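Dehydroquinate synthase (PDB 1UJN) probably catalyses the cyclisation of 3-deoxy-D-arabino-heptulosonate 7-phosphate to 3-dehydroquinate with release of phosphate, using NAD and a divalent metal ion. Local coordinates at residues V24-R37 against V46-G60. Residues are numbered along the deposited sequence; the frame is centred on the assembly and turned at random.
Sequences VPPLAGPAALLFDR and VAKALGVRHLLGLPG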
loop_
_atom_site.group_PDB
_atom_site.type_symbol
_atom_site.label_atom_id
_atom_site.label_comp_id
_atom_site.label_asym_id
_atom_site.label_seq_id
_atom_site.Cartn_x
_atom_site.Cartn_y
_atom_site.Cartn_z
ATOM N N VAL A 24 -15.456 -20.923 6.972
ATOM C CA VAL A 24 -14.197 -20.419 6.430
ATOM C C VAL A 24 -13.536 -21.457 5.537
ATOM O O VAL A 24 -13.387 -22.610 5.930
ATOM C CB VAL A 24 -13.202 -20.050 7.555
ATOM C CG1 VAL A 24 -11.916 -19.491 6.952
ATOM C CG2 VAL A 24 -13.837 -19.032 8.508
ATOM N N PRO A 25 -13.144 -21.070 4.312
ATOM C CA PRO A 25 -12.493 -22.061 3.446
ATOM C C PRO A 25 -11.166 -22.480 4.088
ATOM O O PRO A 25 -10.417 -21.634 4.585
ATOM C CB PRO A 25 -12.251 -21.290 2.151
ATOM C CG PRO A 25 -13.328 -20.251 2.152
ATOM C CD PRO A 25 -13.367 -19.804 3.593
ATOM N N PRO A 26 -10.862 -23.789 4.099
ATOM C CA PRO A 26 -9.603 -24.242 4.696
ATOM C C PRO A 26 -8.444 -23.498 4.046
ATOM O O PRO A 26 -8.463 -23.252 2.841
ATOM C CB PRO A 26 -9.587 -25.730 4.364
ATOM C CG PRO A 26 -11.043 -26.088 4.428
ATOM C CD PRO A 26 -11.697 -24.934 3.692
ATOM N N LEU A 27 -7.444 -23.142 4.842
ATOM C CA LEU A 27 -6.287 -22.413 4.334
ATOM C C LEU A 27 -5.491 -23.232 3.319
ATOM O O LEU A 27 -5.280 -24.433 3.503
ATOM C CB LEU A 27 -5.396 -21.993 5.506
ATOM C CG LEU A 27 -6.127 -21.124 6.541
ATOM C CD1 LEU A 27 -5.254 -20.914 7.770
ATOM C CD2 LEU A 27 -6.495 -19.791 5.904
ATOM N N ALA A 28 -5.052 -22.574 2.249
ATOM C CA ALA A 28 -4.293 -23.239 1.193
ATOM C C ALA A 28 -2.797 -22.953 1.261
ATOM O O ALA A 28 -2.044 -23.358 0.378
ATOM C CB ALA A 28 -4.835 -22.827 -0.166
ATOM N N GLY A 29 -2.368 -22.251 2.304
ATOM C CA GLY A 29 -0.957 -21.938 2.444
ATOM C C GLY A 29 -0.624 -21.567 3.872
ATOM O O GLY A 29 -1.469 -21.715 4.758
ATOM N N PRO A 30 0.601 -21.085 4.136
ATOM C CA PRO A 30 0.980 -20.705 5.501
ATOM C C PRO A 30 0.082 -19.591 6.038
ATOM O O PRO A 30 -0.634 -18.933 5.271
ATOM C CB PRO A 30 2.443 -20.281 5.354
ATOM C CG PRO A 30 2.950 -20.825 4.051
ATOM C CD PRO A 30 1.710 -20.858 3.194
ATOM N N ALA A 31 0.109 -19.387 7.353
ATOM C CA ALA A 31 -0.736 -18.367 7.964
ATOM C C ALA A 31 -0.238 -17.894 9.322
ATOM O O ALA A 31 0.586 -18.547 9.968
ATOM C CB ALA A 31 -2.164 -18.905 8.095
ATOM N N ALA A 32 -0.752 -16.744 9.746
ATOM C CA ALA A 32 -0.412 -16.158 11.032
ATOM C C ALA A 32 -1.685 -15.473 11.506
ATOM O O ALA A 32 -2.522 -15.088 10.687
ATOM C CB ALA A 32 0.718 -15.144 10.875
ATOM N N LEU A 33 -1.845 -15.331 12.817
ATOM C CA LEU A 33 -3.049 -14.711 13.346
ATOM C C LEU A 33 -2.701 -13.615 14.345
ATOM O O LEU A 33 -1.938 -13.830 15.283
ATOM C CB LEU A 33 -3.947 -15.780 13.999
ATOM C CG LEU A 33 -5.351 -15.382 14.483
ATOM C CD1 LEU A 33 -6.234 -16.628 14.563
ATOM C CD2 LEU A 33 -5.263 -14.691 15.845
ATOM N N LEU A 34 -3.258 -12.431 14.101
ATOM C CA LEU A 34 -3.067 -11.253 14.937
ATOM C C LEU A 34 -4.387 -11.046 15.686
ATOM O O LEU A 34 -5.461 -11.081 15.071
ATOM C CB LEU A 34 -2.777 -10.045 14.039
ATOM C CG LEU A 34 -2.416 -8.716 14.693
ATOM C CD1 LEU A 34 -1.053 -8.851 15.361
ATOM C CD2 LEU A 34 -2.391 -7.602 13.638
ATOM N N PHE A 35 -4.326 -10.814 16.996
ATOM C CA PHE A 35 -5.555 -10.642 17.769
ATOM C C PHE A 35 -5.487 -9.629 18.910
ATOM O O PHE A 35 -4.419 -9.334 19.435
ATOM C CB PHE A 35 -5.989 -11.996 18.346
ATOM C CG PHE A 35 -5.039 -12.552 19.385
ATOM C CD1 PHE A 35 -5.227 -12.285 20.739
ATOM C CD2 PHE A 35 -3.956 -13.339 19.003
ATOM C CE1 PHE A 35 -4.352 -12.794 21.701
ATOM C CE2 PHE A 35 -3.071 -13.854 19.957
ATOM C CZ PHE A 35 -3.271 -13.582 21.309
ATOM N N ASP A 36 -6.657 -9.110 19.274
ATOM C CA ASP A 36 -6.803 -8.163 20.376
ATOM C C ASP A 36 -6.782 -9.049 21.625
ATOM O O ASP A 36 -7.576 -9.973 21.724
ATOM C CB ASP A 36 -8.159 -7.453 20.261
ATOM C CG ASP A 36 -8.415 -6.475 21.396
ATOM O OD1 ASP A 36 -7.966 -6.734 22.531
ATOM O OD2 ASP A 36 -9.086 -5.449 21.154
ATOM N N ARG A 37 -5.871 -8.783 22.558
ATOM C CA ARG A 37 -5.769 -9.586 23.782
ATOM C C ARG A 37 -7.126 -9.813 24.440
ATOM O O ARG A 37 -7.344 -10.837 25.087
ATOM C CB ARG A 37 -4.837 -8.912 24.796
ATOM C CG ARG A 37 -3.418 -8.676 24.305
ATOM C CD ARG A 37 -2.617 -7.900 25.345
ATOM N NE ARG A 37 -1.290 -7.514 24.871
ATOM C CZ ARG A 37 -0.316 -8.368 24.573
ATOM N NH1 ARG A 37 -0.511 -9.675 24.698
ATOM N NH2 ARG A 37 0.857 -7.915 24.151
ATOM N N VAL A 46 -10.190 -19.797 16.793
ATOM C CA VAL A 46 -10.043 -19.581 15.360
ATOM C C VAL A 46 -8.769 -20.287 14.890
ATOM O O VAL A 46 -8.774 -20.994 13.881
ATOM C CB VAL A 46 -9.940 -18.062 15.033
ATOM C CG1 VAL A 46 -9.553 -17.858 13.571
ATOM C CG2 VAL A 46 -11.273 -17.383 15.317
ATOM N N ALA A 47 -7.681 -20.088 15.634
ATOM C CA ALA A 47 -6.395 -20.694 15.308
ATOM C C ALA A 47 -6.481 -22.217 15.278
ATOM O O ALA A 47 -6.016 -22.857 14.334
ATOM C CB ALA A 47 -5.345 -20.254 16.317
ATOM N N LYS A 48 -7.083 -22.796 16.310
ATOM C CA LYS A 48 -7.203 -24.251 16.390
ATOM C C LYS A 48 -8.050 -24.832 15.262
ATOM O O LYS A 48 -7.694 -25.849 14.672
ATOM C CB LYS A 48 -7.793 -24.654 17.743
ATOM C CG LYS A 48 -7.586 -26.119 18.094
ATOM C CD LYS A 48 -8.041 -26.405 19.515
ATOM C CE LYS A 48 -7.669 -27.817 19.935
ATOM N NZ LYS A 48 -8.045 -28.809 18.893
ATOM N N ALA A 49 -9.165 -24.182 14.954
ATOM C CA ALA A 49 -10.053 -24.654 13.902
ATOM C C ALA A 49 -9.406 -24.664 12.516
ATOM O O ALA A 49 -9.617 -25.587 11.727
ATOM C CB ALA A 49 -11.318 -23.796 13.874
ATOM N N LEU A 50 -8.605 -23.644 12.228
ATOM C CA LEU A 50 -7.984 -23.517 10.917
ATOM C C LEU A 50 -6.534 -23.992 10.811
ATOM O O LEU A 50 -5.941 -23.934 9.733
ATOM C CB LEU A 50 -8.101 -22.060 10.458
ATOM C CG LEU A 50 -9.563 -21.598 10.349
ATOM C CD1 LEU A 50 -9.650 -20.089 10.176
ATOM C CD2 LEU A 50 -10.220 -22.316 9.179
ATOM N N GLY A 51 -5.971 -24.459 11.920
ATOM C CA GLY A 51 -4.600 -24.951 11.906
ATOM C C GLY A 51 -3.511 -23.891 11.891
ATOM O O GLY A 51 -2.419 -24.124 11.362
ATOM N N VAL A 52 -3.792 -22.726 12.466
ATOM C CA VAL A 52 -2.808 -21.652 12.503
ATOM C C VAL A 52 -1.911 -21.822 13.724
ATOM O O VAL A 52 -2.398 -21.975 14.842
ATOM C CB VAL A 52 -3.498 -20.275 12.546
ATOM C CG1 VAL A 52 -2.454 -19.170 12.540
ATOM C CG2 VAL A 52 -4.428 -20.136 11.343
ATOM N N ARG A 53 -0.603 -21.784 13.502
ATOM C CA ARG A 53 0.366 -22.006 14.588
ATOM C C ARG A 53 1.063 -20.714 15.072
ATOM O O ARG A 53 1.631 -20.652 16.154
ATOM C CB ARG A 53 1.410 -23.010 14.098
ATOM C CG ARG A 53 0.780 -24.314 13.610
ATOM C CD ARG A 53 -0.004 -25.027 14.719
ATOM N NE ARG A 53 0.748 -25.006 15.976
ATOM C CZ ARG A 53 0.183 -25.602 17.043
ATOM N NH1 ARG A 53 -1.001 -26.179 16.933
ATOM N NH2 ARG A 53 0.829 -25.612 18.213
ATOM N N HIS A 54 1.040 -19.659 14.267
ATOM C CA HIS A 54 1.688 -18.404 14.638
ATOM C C HIS A 54 0.654 -17.370 15.065
ATOM O O HIS A 54 -0.153 -16.923 14.249
ATOM C CB HIS A 54 2.491 -17.863 13.455
ATOM C CG HIS A 54 3.442 -18.857 12.868
ATOM N ND1 HIS A 54 4.440 -19.458 13.606
ATOM C CD2 HIS A 54 3.539 -19.367 11.617
ATOM C CE1 HIS A 54 5.110 -20.296 12.835
ATOM N NE2 HIS A 54 4.583 -20.260 11.624
ATOM N N LEU A 55 0.683 -16.996 16.342
ATOM C CA LEU A 55 -0.263 -16.017 16.876
ATOM C C LEU A 55 0.433 -14.899 17.630
ATOM O O LEU A 55 1.398 -15.140 18.351
ATOM C CB LEU A 55 -1.257 -16.687 17.828
ATOM C CG LEU A 55 -2.279 -17.692 17.294
ATOM C CD1 LEU A 55 -1.602 -19.018 16.988
ATOM C CD2 LEU A 55 -3.367 -17.885 18.343
ATOM N N LEU A 56 -0.072 -13.678 17.470
ATOM C CA LEU A 56 0.486 -12.513 18.147
ATOM C C LEU A 56 -0.659 -11.686 18.708
ATOM O O LEU A 56 -1.560 -11.267 17.965
ATOM C CB LEU A 56 1.309 -11.654 17.177
ATOM C CG LEU A 56 1.872 -10.361 17.787
ATOM C CD1 LEU A 56 2.891 -10.708 18.876
ATOM C CD2 LEU A 56 2.525 -9.507 16.710
ATOM N N GLY A 57 -0.626 -11.466 20.022
ATOM C CA GLY A 57 -1.659 -10.693 20.684
ATOM C C GLY A 57 -1.240 -9.246 20.844
ATOM O O GLY A 57 -0.068 -8.948 21.068
ATOM N N LEU A 58 -2.202 -8.341 20.723
ATOM C CA LEU A 58 -1.921 -6.923 20.840
ATOM C C LEU A 58 -3.019 -6.230 21.621
ATOM O O LEU A 58 -4.159 -6.692 21.655
ATOM C CB LEU A 58 -1.848 -6.280 19.453
ATOM C CG LEU A 58 -0.855 -6.778 18.407
ATOM C CD1 LEU A 58 -1.139 -6.073 17.091
ATOM C CD2 LEU A 58 0.563 -6.515 18.862
ATOM N N PRO A 59 -2.681 -5.122 22.291
ATOM C CA PRO A 59 -3.726 -4.423 23.036
ATOM C C PRO A 59 -4.557 -3.694 21.985
ATOM O O PRO A 59 -4.005 -3.158 21.023
ATOM C CB PRO A 59 -2.939 -3.447 23.913
ATOM C CG PRO A 59 -1.628 -4.155 24.116
ATOM C CD PRO A 59 -1.343 -4.685 22.725
ATOM N N GLY A 60 -5.874 -3.694 22.150
ATOM C CA GLY A 60 -6.722 -3.000 21.201
ATOM C C GLY A 60 -6.648 -1.514 21.488
ATOM O O GLY A 60 -5.842 -1.082 22.307
HETATM O O HOH W 1 -7.405 -24.525 7.411
HETATM O O HOH W 2 0.368 -21.215 11.000
#
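Phe35 lays one face of its ring on the backbone of Gly57, whose CA stands 3.5 Å from the ring centroid, 16° off the normal: a CH-pi contact. The ring is brought there by chi1 of 67°, which sets CG between the backbone N and the carbonyl carbon; at its edge CE2 meets Leu55 CB. A CB on Gly57 would run into Phe35 CZ, so the missing side chain makes room for the ring. With Phe35 cut back to an alanine, Gly57 CA would probably lose its aromatic cover and a gap would open beside Leu55 CB. On the face of the sheet shared by Leu34, Leu56 and Leu58, Leu34 CD1 presses tightly on Leu58 CD1 (3.3 Å) and also touches Leu56 CD2. On the Phe35 face, Leu33 has its CG anti to the backbone N (chi1 -173°), and CD1 reaches Val46 CG1 at 3.7 Å and Ala47 on the helix, while CB rests on Val52 CG1. Farther back, Leu27 CD1 packs on Val52 CG2 and Leu50, and one water joins Leu27 N to Leu50 O. Five backbone hydrogen bonds pair the two parallel strands, from Leu33 N to His54 O (2.7 Å) to Arg37 N on Leu58 O. Beyond them the Arg37 guanidinium lies with one face over Gly57 O, without a hydrogen bond, and Pro59 CG is at its edge, 3.5 Å from Arg37 NE. Asp36 OD1 accepts a hydrogen bond from Arg38 N; the Asp36 side chain is about 6 Å from that of Thr118, predicted to bind NAD. Strands 31-36 and 55-58 with helix 40-50 form a beta-alpha-beta crossover at the edge of the N-terminal sheet: strand 87-92 pairs with the other side of 31-36, helix 40-50 covers Leu33 and Phe35, and Trp76 of helix 67-80 packs on Ala32 and Leu56.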